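Local coordinates for BH2358 protein (Bacillus halodurans C-125, PDB 2RBD) that is of unknown molecular function but is probably a spore coat protein, built as a ferritin-like helical bundle that packs as a four-chain assembly, at residues 53-58 with 142-147; 106-111 with 150-155; 27-32 with 60-65. All coordinates share one frame; numbering follows the deposited sequence.

Interaction 1. Residues 53-58 with 142-147; sequences DEAIQA and VQFGGK
F144 reaches across from helix 128-155 to lay the far end of its ring against A55, and K147, one turn further on, pairs with E54. The two helices belong to an all-helical, ferritin-like four-helix bundle. The axes of segments 53-58 and 142-147 come no closer than 11.7 Å and run antiparallel at 169°, so long side chains have to bridge the distance. The close-packed part is the inner one. CG of F144 sits anti to its backbone N (chi1 -174°), and this sends the ring straight over to the small A55, whose CB lies 3.6 Å from F144 CZ. V111 and L51 also pack against F144, and a bound tetraethylene glycol, probably from the crystallisation liquor, comes within about 4 Å of its side chain. The outer part is looser. E54 stretches out alongside F144 in the opposite direction, its carboxylate nearly perpendicular to the ring plane (80°), with OE2 at the ring edge 3.8 Å from F144 CD1. On this outer side K147, bent in its last two torsions, crosses E54 at about a right angle and brings NZ to the carboxylate in a salt bridge between partly exposed and exposed residues. With an alanine here in place of E54, the K147 ammonium would probably lose its charged mate and the CD1 edge of F144 its polar neighbour. E54 OE1 receives K147 NZ on its syn lone pair, the side facing OE2, at a modelled 2.5 Å that is doubtfully short.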
loop_
_atom_site.group_PDB
_atom_site.type_symbol
_atom_site.label_atom_id
_atom_site.label_comp_id
_atom_site.label_asym_id
_atom_site.label_seq_id
_atom_site.Cartn_x
_atom_site.Cartn_y
_atom_site.Cartn_z
ATOM N N ASP A 53 11.416 -16.806 17.886
ATOM C CA ASP A 53 12.860 -16.681 18.016
ATOM C C ASP A 53 13.527 -16.511 16.649
ATOM O O ASP A 53 14.441 -15.712 16.473
ATOM C CB ASP A 53 13.443 -17.927 18.689
ATOM C CG ASP A 53 13.411 -17.874 20.210
ATOM O OD1 ASP A 53 13.375 -16.769 20.798
ATOM O OD2 ASP A 53 13.468 -18.971 20.831
ATOM N N GLU A 54 13.063 -17.232 15.660
ATOM C CA GLU A 54 13.609 -17.103 14.324
ATOM C C GLU A 54 13.351 -15.713 13.748
ATOM O O GLU A 54 14.219 -15.136 13.107
ATOM C CB GLU A 54 12.994 -18.149 13.427
ATOM C CG GLU A 54 13.530 -18.063 12.003
ATOM C CD GLU A 54 13.008 -19.110 11.048
ATOM O OE1 GLU A 54 12.372 -20.082 11.541
ATOM O OE2 GLU A 54 13.278 -18.906 9.816
ATOM N N ALA A 55 12.148 -15.205 13.951
ATOM C CA ALA A 55 11.833 -13.866 13.499
ATOM C C ALA A 55 12.724 -12.802 14.122
ATOM O O ALA A 55 13.174 -11.892 13.416
ATOM C CB ALA A 55 10.368 -13.536 13.750
ATOM N N ILE A 56 12.923 -12.899 15.441
ATOM C CA ILE A 56 13.810 -11.964 16.151
ATOM C C ILE A 56 15.199 -12.013 15.537
ATOM O O ILE A 56 15.793 -10.982 15.245
ATOM C CB ILE A 56 13.851 -12.292 17.635
ATOM C CG1 ILE A 56 12.484 -11.987 18.290
ATOM C CG2 ILE A 56 14.975 -11.499 18.335
ATOM C CD1 ILE A 56 12.246 -12.698 19.634
ATOM N N GLN A 57 15.727 -13.199 15.312
ATOM C CA GLN A 57 17.078 -13.324 14.784
ATOM C C GLN A 57 17.168 -12.756 13.357
ATOM O O GLN A 57 18.127 -12.088 12.999
ATOM C CB GLN A 57 17.490 -14.807 14.846
ATOM C CG GLN A 57 18.965 -15.066 14.654
ATOM C CD GLN A 57 19.344 -16.538 14.827
ATOM O OE1 GLN A 57 18.875 -17.232 15.750
ATOM N NE2 GLN A 57 20.208 -17.009 13.941
ATOM N N ALA A 58 16.146 -13.024 12.554
ATOM C CA ALA A 58 16.072 -12.515 11.174
ATOM C C ALA A 58 16.067 -10.990 11.152
ATOM O O ALA A 58 16.782 -10.364 10.367
ATOM C CB ALA A 58 14.853 -13.088 10.442
ATOM N N VAL A 142 9.347 -13.856 2.442
ATOM C CA VAL A 142 8.394 -14.722 1.787
ATOM C C VAL A 142 8.493 -16.117 2.412
ATOM O O VAL A 142 7.452 -16.769 2.693
ATOM C CB VAL A 142 8.635 -14.779 0.280
ATOM C CG1 VAL A 142 7.868 -15.961 -0.340
ATOM C CG2 VAL A 142 8.266 -13.450 -0.405
ATOM N N GLN A 143 9.721 -16.617 2.605
ATOM C CA GLN A 143 9.869 -17.943 3.188
ATOM C C GLN A 143 9.348 -18.013 4.615
ATOM O O GLN A 143 8.637 -18.950 4.973
ATOM C CB GLN A 143 11.297 -18.465 3.094
ATOM C CG GLN A 143 11.772 -18.627 1.615
ATOM C CD GLN A 143 10.872 -19.504 0.767
ATOM O OE1 GLN A 143 10.496 -20.587 1.211
ATOM N NE2 GLN A 143 10.526 -19.043 -0.431
ATOM N N PHE A 144 9.643 -17.000 5.417
ATOM C CA PHE A 144 9.191 -16.968 6.797
ATOM C C PHE A 144 7.665 -16.907 6.857
ATOM O O PHE A 144 7.015 -17.578 7.649
ATOM C CB PHE A 144 9.821 -15.766 7.576
ATOM C CG PHE A 144 9.490 -15.809 9.028
ATOM C CD1 PHE A 144 10.183 -16.657 9.872
ATOM C CD2 PHE A 144 8.418 -15.099 9.543
ATOM C CE1 PHE A 144 9.810 -16.783 11.189
ATOM C CE2 PHE A 144 8.052 -15.212 10.859
ATOM C CZ PHE A 144 8.765 -16.071 11.684
ATOM N N GLY A 145 7.083 -16.094 5.991
ATOM C CA GLY A 145 5.634 -16.037 5.913
ATOM C C GLY A 145 5.008 -17.370 5.577
ATOM O O GLY A 145 3.954 -17.722 6.116
ATOM N N GLY A 146 5.651 -18.128 4.697
ATOM C CA GLY A 146 5.147 -19.460 4.362
ATOM C C GLY A 146 5.189 -20.438 5.548
ATOM O O GLY A 146 4.286 -21.255 5.723
ATOM N N LYS A 147 6.223 -20.325 6.365
ATOM C CA LYS A 147 6.324 -21.074 7.625
ATOM C C LYS A 147 5.235 -20.704 8.612
ATOM O O LYS A 147 4.675 -21.581 9.267
ATOM C CB LYS A 147 7.693 -20.878 8.263
ATOM C CG LYS A 147 8.858 -21.464 7.539
ATOM C CD LYS A 147 10.097 -20.898 8.260
ATOM C CE LYS A 147 11.209 -21.844 8.375
ATOM N NZ LYS A 147 11.822 -21.711 9.716
#

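Interaction 2. Residues 106-111 with 150-155; sequences TISMDV and KLNKNK
S108 and N152 meet through a single hydrogen bond: N152 ND2 donates to S108 OG over 3.1 Å. The bond is bent, with an N-H...O angle of 137°, although the hydroxyl oxygen lies almost in the amide plane of N152, only 5° out of it. Both ends are held from the preceding turn of helix 100-124 by S104. S108 OG stands beside its own backbone N (chi1 -60°), which turns it back to bond the carbonyl O of S104, while the hydroxyl of S104 bonds N152 OD1. The amide is thus gripped at its oxygen and its nitrogen alike, which fixes its rotation and tells its two ends apart, and each of these two buried atoms has a partner within the protein. These bonds join the third and fourth long helices of the ferritin-like bundle near the C-terminal end of helix 128-155. The backbones are well separated at this level, S108 CA and N152 CA being 9.0 Å apart, and the two side chains together span the gap. Little surface is buried between the segments, 52 Å² in all; the packing comes from elsewhere: M148 lies against S108, and W157, beyond the helix, against N152. Of the charged groups nearby, K155 makes salt bridges to D45 and D47, whereas K153 NZ bonds the carbonyl O of I126 of the second subunit.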
loop_
_atom_site.group_PDB
_atom_site.type_symbol
_atom_site.label_atom_id
_atom_site.label_comp_id
_atom_site.label_asym_id
_atom_site.label_seq_id
_atom_site.Cartn_x
_atom_site.Cartn_y
_atom_site.Cartn_z
ATOM N N THR A 106 -0.947 -11.929 14.834
ATOM C CA THR A 106 -0.218 -10.692 14.834
ATOM C C THR A 106 1.065 -10.758 14.047
ATOM O O THR A 106 1.346 -9.906 13.180
ATOM C CB THR A 106 0.086 -10.270 16.278
ATOM O OG1 THR A 106 -1.158 -10.092 16.952
ATOM C CG2 THR A 106 0.893 -8.971 16.330
ATOM N N ILE A 107 1.854 -11.782 14.322
ATOM C CA ILE A 107 3.102 -11.944 13.630
ATOM C C ILE A 107 2.862 -12.162 12.120
ATOM O O ILE A 107 3.550 -11.620 11.275
ATOM C CB ILE A 107 3.905 -13.105 14.234
ATOM C CG1 ILE A 107 4.269 -12.748 15.668
ATOM C CG2 ILE A 107 5.144 -13.406 13.332
ATOM C CD1 ILE A 107 4.993 -13.832 16.399
ATOM N N SER A 108 1.858 -12.955 11.780
ATOM C CA SER A 108 1.527 -13.176 10.360
ATOM C C SER A 108 1.162 -11.871 9.639
ATOM O O SER A 108 1.613 -11.609 8.508
ATOM C CB SER A 108 0.390 -14.179 10.229
ATOM O OG SER A 108 0.788 -15.424 10.807
HETATM N N MSE A 109 0.401 -11.012 10.318
HETATM C CA MSE A 109 0.057 -9.717 9.740
HETATM C C MSE A 109 1.286 -8.823 9.619
HETATM O O MSE A 109 1.433 -8.118 8.622
HETATM C CB MSE A 109 -1.052 -9.039 10.526
HETATM C CG MSE A 109 -2.347 -9.742 10.326
HETATM SE SE MSE A 109 -3.772 -8.929 11.293
HETATM C CE MSE A 109 -3.302 -9.473 12.984
ATOM N N ASP A 110 2.140 -8.877 10.609
ATOM C CA ASP A 110 3.377 -8.107 10.554
ATOM C C ASP A 110 4.253 -8.519 9.340
ATOM O O ASP A 110 4.851 -7.674 8.637
ATOM C CB ASP A 110 4.232 -8.276 11.836
ATOM C CG ASP A 110 3.615 -7.666 13.095
ATOM O OD1 ASP A 110 2.830 -6.688 12.983
ATOM O OD2 ASP A 110 3.924 -8.183 14.194
ATOM N N VAL A 111 4.370 -9.823 9.131
ATOM C CA VAL A 111 5.131 -10.345 8.024
ATOM C C VAL A 111 4.538 -9.879 6.693
ATOM O O VAL A 111 5.258 -9.469 5.778
ATOM C CB VAL A 111 5.275 -11.897 8.100
ATOM C CG1 VAL A 111 5.934 -12.453 6.820
ATOM C CG2 VAL A 111 6.078 -12.256 9.341
ATOM N N LYS A 150 2.011 -22.291 7.415
ATOM C CA LYS A 150 2.043 -23.740 7.737
ATOM C C LYS A 150 1.708 -23.989 9.217
ATOM O O LYS A 150 0.894 -24.864 9.552
ATOM C CB LYS A 150 3.397 -24.330 7.395
ATOM C CG LYS A 150 3.546 -24.658 5.921
ATOM C CD LYS A 150 4.965 -25.010 5.557
ATOM C CE LYS A 150 5.125 -25.171 4.041
ATOM N NZ LYS A 150 6.545 -25.523 3.736
ATOM N N LEU A 151 2.301 -23.190 10.096
ATOM C CA LEU A 151 2.008 -23.242 11.535
ATOM C C LEU A 151 0.540 -23.045 11.814
ATOM O O LEU A 151 -0.071 -23.838 12.521
ATOM C CB LEU A 151 2.832 -22.215 12.300
ATOM C CG LEU A 151 2.642 -22.108 13.822
ATOM C CD1 LEU A 151 3.365 -23.245 14.485
ATOM C CD2 LEU A 151 3.119 -20.746 14.393
ATOM N N ASN A 152 -0.039 -21.968 11.278
ATOM C CA ASN A 152 -1.422 -21.647 11.525
ATOM C C ASN A 152 -2.347 -22.753 11.028
ATOM O O ASN A 152 -3.351 -23.088 11.677
ATOM C CB ASN A 152 -1.768 -20.308 10.890
ATOM C CG ASN A 152 -1.196 -19.137 11.662
ATOM O OD1 ASN A 152 -1.154 -19.167 12.874
ATOM N ND2 ASN A 152 -0.740 -18.102 10.948
ATOM N N LYS A 153 -2.013 -23.318 9.884
ATOM C CA LYS A 153 -2.759 -24.469 9.366
ATOM C C LYS A 153 -2.629 -25.669 10.301
ATOM O O LYS A 153 -3.657 -26.237 10.677
ATOM C CB LYS A 153 -2.316 -24.834 7.946
ATOM C CG LYS A 153 -2.718 -23.815 6.893
ATOM C CD LYS A 153 -2.160 -24.219 5.540
ATOM C CE LYS A 153 -2.638 -23.308 4.396
ATOM N NZ LYS A 153 -2.003 -23.606 3.064
ATOM N N ASN A 154 -1.403 -25.999 10.683
ATOM C CA ASN A 154 -1.116 -27.197 11.484
ATOM C C ASN A 154 -1.816 -27.137 12.843
ATOM O O ASN A 154 -2.309 -28.163 13.358
ATOM C CB ASN A 154 0.376 -27.337 11.691
ATOM C CG ASN A 154 1.141 -27.727 10.406
ATOM O OD1 ASN A 154 0.538 -28.126 9.421
ATOM N ND2 ASN A 154 2.478 -27.613 10.436
ATOM N N LYS A 155 -1.822 -25.943 13.442
ATOM C CA LYS A 155 -2.370 -25.717 14.784
ATOM C C LYS A 155 -3.869 -25.496 14.807
ATOM O O LYS A 155 -4.491 -25.525 15.866
ATOM C CB LYS A 155 -1.664 -24.535 15.449
ATOM C CG LYS A 155 -0.187 -24.722 15.585
ATOM C CD LYS A 155 0.187 -25.706 16.718
ATOM C CE LYS A 155 1.698 -25.937 16.747
ATOM N NZ LYS A 155 2.153 -26.836 17.866
#

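Interaction 3. Residues 27-32 with 60-65; sequences STNNGL and QDENHQ. With PG4 (tetraethylene glycol), chain C.
N29 puts both hydrogens of its side-chain amide to work on two neighbouring residues of the same helix, E62 and N63, in a contact whose touching residues are all polar and all buried. The bond from N29 ND2 to E62 OE1 is 3.0 Å long and nearly straight at 170°. It approaches the anti lone pair of the carboxylate oxygen, and the amide and carboxylate lie almost coplanar although the two side chains cross at about a right angle. E62 is extended beyond CG (chi2 -175°), which carries its carboxylate out to this amide. The bond from N29 ND2 to N63 OD1 is equally long, 3.0 Å, but here the donor sits above the carbonyl plane of N63, well off a lone pair, as the two asparagines slide past each other in opposite directions. These two acceptors around ND2 probably fix which end of the N29 amide is nitrogen. N30 OD1 stands 3.2 Å from N63 ND2, the two amide planes nearly perpendicular. The remaining oxygen, N29 OD1, accepts a bond of 2.8 Å from O1 of a tetraethylene glycol, probably a crystallisation component. E62 OE1 is also hydrogen-bonded to the hydroxyl of Y25, and the glycol, bonded to K141 as well, may mark a pocket inside the ferritin-like bundle. Segments 27-32 and 60-65, on helices 16-42 and 46-72, run antiparallel at 149° with a closest axis approach of 10.0 Å; F137 of helix 128-155 packs on E62, and P78 and A80, from a loop, pack on N30.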
loop_
_atom_site.group_PDB
_atom_site.type_symbol
_atom_site.label_atom_id
_atom_site.label_comp_id
_atom_site.label_asym_id
_atom_site.label_seq_id
_atom_site.Cartn_x
_atom_site.Cartn_y
_atom_site.Cartn_z
ATOM N N SER A 27 13.538 1.214 12.646
ATOM C CA SER A 27 12.740 1.500 13.823
ATOM C C SER A 27 11.593 0.486 14.005
ATOM O O SER A 27 11.335 0.039 15.128
ATOM C CB SER A 27 12.237 2.957 13.792
ATOM O OG SER A 27 11.737 3.355 15.062
ATOM N N THR A 28 10.904 0.148 12.916
ATOM C CA THR A 28 9.845 -0.873 12.943
ATOM C C THR A 28 10.403 -2.206 13.472
ATOM O O THR A 28 9.817 -2.812 14.387
ATOM C CB THR A 28 9.170 -0.992 11.590
ATOM O OG1 THR A 28 8.618 0.296 11.262
ATOM C CG2 THR A 28 8.028 -2.037 11.671
ATOM N N ASN A 29 11.545 -2.625 12.936
ATOM C CA ASN A 29 12.202 -3.838 13.415
ATOM C C ASN A 29 12.508 -3.741 14.921
ATOM O O ASN A 29 12.293 -4.707 15.651
ATOM C CB ASN A 29 13.487 -4.155 12.655
ATOM C CG ASN A 29 13.256 -4.917 11.351
ATOM O OD1 ASN A 29 12.112 -5.172 10.974
ATOM N ND2 ASN A 29 14.344 -5.279 10.668
ATOM N N ASN A 30 13.040 -2.620 15.379
ATOM C CA ASN A 30 13.359 -2.484 16.795
ATOM C C ASN A 30 12.132 -2.680 17.657
ATOM O O ASN A 30 12.171 -3.313 18.714
ATOM C CB ASN A 30 13.943 -1.085 17.050
ATOM C CG ASN A 30 15.348 -0.905 16.525
ATOM O OD1 ASN A 30 16.097 -1.861 16.315
ATOM N ND2 ASN A 30 15.738 0.365 16.393
ATOM N N GLY A 31 11.014 -2.121 17.215
ATOM C CA GLY A 31 9.753 -2.264 17.947
ATOM C C GLY A 31 9.223 -3.677 17.935
ATOM O O GLY A 31 8.707 -4.200 18.943
ATOM N N LEU A 32 9.334 -4.305 16.792
ATOM C CA LEU A 32 8.866 -5.704 16.668
ATOM C C LEU A 32 9.737 -6.684 17.446
ATOM O O LEU A 32 9.222 -7.575 18.083
ATOM C CB LEU A 32 8.740 -6.124 15.205
ATOM C CG LEU A 32 7.665 -5.425 14.357
ATOM C CD1 LEU A 32 7.745 -5.994 12.930
ATOM C CD2 LEU A 32 6.249 -5.658 14.945
ATOM N N GLN A 60 17.200 -9.030 13.573
ATOM C CA GLN A 60 18.509 -8.606 14.033
ATOM C C GLN A 60 19.519 -8.642 12.896
ATOM O O GLN A 60 20.369 -7.755 12.788
ATOM C CB GLN A 60 18.952 -9.482 15.191
ATOM C CG GLN A 60 18.213 -9.119 16.473
ATOM C CD GLN A 60 18.475 -10.071 17.611
ATOM O OE1 GLN A 60 18.756 -11.252 17.410
ATOM N NE2 GLN A 60 18.334 -9.568 18.810
ATOM N N ASP A 61 19.425 -9.625 12.028
ATOM C CA ASP A 61 20.335 -9.699 10.854
ATOM C C ASP A 61 20.078 -8.566 9.883
ATOM O O ASP A 61 21.028 -7.955 9.343
ATOM C CB ASP A 61 20.179 -11.011 10.063
ATOM C CG ASP A 61 20.615 -12.238 10.831
ATOM O OD1 ASP A 61 21.324 -12.110 11.842
ATOM O OD2 ASP A 61 20.262 -13.357 10.392
ATOM N N GLU A 62 18.802 -8.292 9.611
ATOM C CA GLU A 62 18.429 -7.147 8.791
ATOM C C GLU A 62 18.987 -5.861 9.412
ATOM O O GLU A 62 19.578 -5.015 8.723
ATOM C CB GLU A 62 16.930 -7.045 8.636
ATOM C CG GLU A 62 16.317 -8.163 7.824
ATOM C CD GLU A 62 14.840 -7.956 7.604
ATOM O OE1 GLU A 62 14.222 -7.077 8.221
ATOM O OE2 GLU A 62 14.258 -8.738 6.831
ATOM N N ASN A 63 18.787 -5.735 10.711
ATOM C CA ASN A 63 19.260 -4.546 11.434
ATOM C C ASN A 63 20.761 -4.320 11.315
ATOM O O ASN A 63 21.196 -3.195 11.183
ATOM C CB ASN A 63 18.815 -4.600 12.896
ATOM C CG ASN A 63 17.344 -4.302 13.079
ATOM O OD1 ASN A 63 16.634 -4.052 12.116
ATOM N ND2 ASN A 63 16.911 -4.214 14.343
ATOM N N HIS A 64 21.537 -5.374 11.344
ATOM C CA HIS A 64 22.989 -5.223 11.189
ATOM C C HIS A 64 23.339 -4.539 9.862
ATOM O O HIS A 64 24.178 -3.618 9.799
ATOM C CB HIS A 64 23.631 -6.596 11.276
ATOM C CG HIS A 64 25.087 -6.550 11.542
ATOM N ND1 HIS A 64 26.026 -6.624 10.537
ATOM C CD2 HIS A 64 25.777 -6.438 12.703
ATOM C CE1 HIS A 64 27.236 -6.560 11.068
ATOM N NE2 HIS A 64 27.111 -6.446 12.380
ATOM N N GLN A 65 22.666 -4.947 8.798
ATOM C CA GLN A 65 22.886 -4.343 7.513
ATOM C C GLN A 65 22.368 -2.892 7.428
ATOM O O GLN A 65 23.021 -2.019 6.825
ATOM C CB GLN A 65 22.201 -5.181 6.447
ATOM C CG GLN A 65 22.814 -6.520 6.296
ATOM C CD GLN A 65 22.094 -7.326 5.242
ATOM O OE1 GLN A 65 21.960 -6.881 4.088
ATOM N NE2 GLN A 65 21.567 -8.499 5.652
HETATM O O1 PG4 C . 10.268 -3.666 9.495
HETATM C C1 PG4 C . 9.471 -4.688 8.783
HETATM C C2 PG4 C . 9.428 -6.001 9.559
HETATM O O2 PG4 C . 9.011 -7.125 8.784
HETATM C C3 PG4 C . 8.014 -7.868 9.470
HETATM C C4 PG4 C . 8.591 -8.895 10.409
HETATM O O3 PG4 C . 9.194 -9.952 9.647
HETATM C C5 PG4 C . 9.620 -10.991 10.513
HETATM C C6 PG4 C . 10.402 -12.066 9.810
HETATM O O4 PG4 C . 11.419 -11.571 8.936
HETATM C C7 PG4 C . 12.020 -12.664 8.227
HETATM C C8 PG4 C . 12.984 -12.278 7.104
HETATM O O5 PG4 C . 12.950 -10.856 6.837
#

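From the N terminus, interaction 3 closes first, folding helix 46-72 back on helix 16-42 as a hairpin. Before it is complete, residues 53-58 have opened interaction 1, which closes only when helix 128-155 arrives, so the two cross. Interaction 2 opens inside that long span, at 106-111, and closes last at 150-155; it therefore crosses interaction 1 but follows interaction 3 in series. Together they join the four helices in turn: first to second, second to fourth, third to fourth. Interactions 1 and 2 touch where G145 CA packs on V111 CG1, while L32 meets D110 between interactions 2 and 3.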